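Phosphoglycerate kinase (Coxiella burnetii, PDB 4NG4) catalyses the reversible transfer of a phosphate group between ATP and 3-phosphoglycerate, giving ADP and 1,3-bisphosphoglycerate, a step of glycolysis. Local coordinates at residues Asp150-Ala155 and Leu383-Gly388. Residues are numbered along the deposited sequence; the frame is centred on the assembly and turned at random.
Sequences DAFATA and LEFLEG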
loop_
_atom_site.group_PDB
_atom_site.type_symbol
_atom_site.label_atom_id
_atom_site.label_comp_id
_atom_site.label_asym_id
_atom_site.label_seq_id
_atom_site.Cartn_x
_atom_site.Cartn_y
_atom_site.Cartn_z
ATOM N N ASP A 150 2.241 8.130 12.879
ATOM C CA ASP A 150 1.464 6.905 12.855
ATOM C C ASP A 150 0.670 6.813 11.549
ATOM O O ASP A 150 -0.450 6.309 11.554
ATOM C CB ASP A 150 0.524 6.910 14.060
ATOM C CG ASP A 150 -0.114 5.565 14.329
ATOM O OD1 ASP A 150 0.599 4.529 14.285
ATOM O OD2 ASP A 150 -1.338 5.550 14.608
ATOM N N ALA A 151 1.259 7.280 10.439
ATOM C CA ALA A 151 0.543 7.409 9.154
ATOM C C ALA A 151 1.321 6.891 7.913
ATOM O O ALA A 151 1.698 7.674 7.020
ATOM C CB ALA A 151 0.138 8.863 8.954
ATOM N N PHE A 152 1.528 5.572 7.847
ATOM C CA PHE A 152 2.298 4.961 6.754
ATOM C C PHE A 152 1.748 5.287 5.354
ATOM O O PHE A 152 2.525 5.442 4.403
ATOM C CB PHE A 152 2.391 3.439 6.933
ATOM C CG PHE A 152 3.269 2.750 5.909
ATOM C CD1 PHE A 152 4.635 2.619 6.123
ATOM C CD2 PHE A 152 2.733 2.236 4.744
ATOM C CE1 PHE A 152 5.454 1.993 5.190
ATOM C CE2 PHE A 152 3.542 1.606 3.815
ATOM C CZ PHE A 152 4.907 1.487 4.037
ATOM N N ALA A 153 0.428 5.381 5.209
ATOM C CA ALA A 153 -0.169 5.732 3.910
ATOM C C ALA A 153 0.248 7.116 3.389
ATOM O O ALA A 153 0.017 7.433 2.222
ATOM C CB ALA A 153 -1.681 5.650 3.979
ATOM N N THR A 154 0.857 7.922 4.255
ATOM C CA THR A 154 1.321 9.267 3.915
ATOM C C THR A 154 2.860 9.392 3.897
ATOM O O THR A 154 3.390 10.382 3.373
ATOM C CB THR A 154 0.725 10.303 4.919
ATOM O OG1 THR A 154 1.298 10.130 6.222
ATOM C CG2 THR A 154 -0.779 10.125 5.041
ATOM N N ALA A 155 3.559 8.393 4.451
ATOM C CA ALA A 155 5.010 8.455 4.680
ATOM C C ALA A 155 5.889 8.586 3.441
ATOM O O ALA A 155 7.085 8.919 3.571
ATOM C CB ALA A 155 5.466 7.232 5.461
ATOM N N LEU A 383 3.637 0.302 -2.147
ATOM C CA LEU A 383 4.419 0.035 -3.358
ATOM C C LEU A 383 5.827 0.617 -3.275
ATOM O O LEU A 383 6.781 -0.120 -3.459
ATOM C CB LEU A 383 3.689 0.555 -4.609
ATOM C CG LEU A 383 2.402 -0.236 -4.949
ATOM C CD1 LEU A 383 1.374 0.539 -5.842
ATOM C CD2 LEU A 383 2.755 -1.593 -5.569
ATOM N N GLU A 384 5.965 1.911 -2.967
ATOM C CA GLU A 384 7.306 2.535 -2.852
ATOM C C GLU A 384 8.252 1.847 -1.852
ATOM O O GLU A 384 9.477 1.873 -2.038
ATOM C CB GLU A 384 7.204 4.040 -2.534
ATOM C CG GLU A 384 6.661 4.854 -3.710
ATOM C CD GLU A 384 6.932 6.346 -3.618
ATOM O OE1 GLU A 384 7.295 6.845 -2.527
ATOM O OE2 GLU A 384 6.772 7.020 -4.660
ATOM N N PHE A 385 7.685 1.239 -0.809
ATOM C CA PHE A 385 8.490 0.563 0.217
ATOM C C PHE A 385 9.088 -0.715 -0.350
ATOM O O PHE A 385 10.283 -0.969 -0.203
ATOM C CB PHE A 385 7.661 0.259 1.471
ATOM C CG PHE A 385 8.482 -0.212 2.627
ATOM C CD1 PHE A 385 9.093 0.700 3.478
ATOM C CD2 PHE A 385 8.657 -1.567 2.862
ATOM C CE1 PHE A 385 9.856 0.274 4.539
ATOM C CE2 PHE A 385 9.416 -2.000 3.929
ATOM C CZ PHE A 385 10.019 -1.079 4.768
ATOM N N LEU A 386 8.251 -1.506 -1.013
ATOM C CA LEU A 386 8.713 -2.716 -1.676
ATOM C C LEU A 386 9.673 -2.423 -2.845
ATOM O O LEU A 386 10.470 -3.294 -3.216
ATOM C CB LEU A 386 7.519 -3.534 -2.171
ATOM C CG LEU A 386 6.532 -4.069 -1.134
ATOM C CD1 LEU A 386 5.472 -4.945 -1.807
ATOM C CD2 LEU A 386 7.252 -4.850 -0.049
ATOM N N GLU A 387 9.581 -1.222 -3.427
ATOM C CA GLU A 387 10.563 -0.748 -4.396
ATOM C C GLU A 387 11.931 -0.534 -3.744
ATOM O O GLU A 387 12.954 -0.564 -4.439
ATOM C CB GLU A 387 10.114 0.567 -5.030
ATOM C CG GLU A 387 8.897 0.450 -5.906
ATOM C CD GLU A 387 8.585 1.723 -6.696
ATOM O OE1 GLU A 387 8.731 2.844 -6.178
ATOM O OE2 GLU A 387 8.170 1.593 -7.861
ATOM N N GLY A 388 11.938 -0.292 -2.428
ATOM C CA GLY A 388 13.167 -0.132 -1.650
ATOM C C GLY A 388 13.558 1.314 -1.472
ATOM O O GLY A 388 14.714 1.619 -1.195
#
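F152 and F385 meet where the two domains of phosphoglycerate kinase join, beside the interdomain helix 176-190, and they alone carry this small contact. F152 sits in the loop between strand 146-149 and helix 160-168, in the domain that holds the predicted substrate site. F385 lies near the end of helix 380-387. The two rings form an offset edge-to-face pair. Their centroids are 6.0 Å apart and their planes stand at 67°. F152 gives the edge and F385 the face, and the two side chains cross roughly at right angles. The nearest atoms are F152 CZ and F385 CB, 4.0 Å apart. F385 CB lies close to the plane of the F152 ring, so the CZ end of that ring points at the root of the other side chain. With CG anti to the backbone N (chi1 -175°), the F152 ring extends from the loop toward the helix.

Behind F152 the loop is folded into a tight turn. A151 O accepts two bonds, from T154 N at 2.9 Å and from T154 OG1 at 2.6 Å. The hydroxyl approaches in the carbonyl plane, on a lone pair. A155 N also bonds to F152 O. On the other side, G388, with positive phi, closes the helix in a Schellman motif; its N bonds to F385 O at 2.9 Å and weakly to E384 O.

Helix 176-190 touches both rings, through E181 on F152 and L185 on F385. The side chain of F152 is about 8 Å from that of D32, a predicted substrate-binding residue. The two segments bury 74 Å² in all, both sides summed, nearly all of it on these two residues. With no polar bond between the segments to fix its geometry, such an apolar contact could plausibly adjust as the domains of this hinge-bending kinase move.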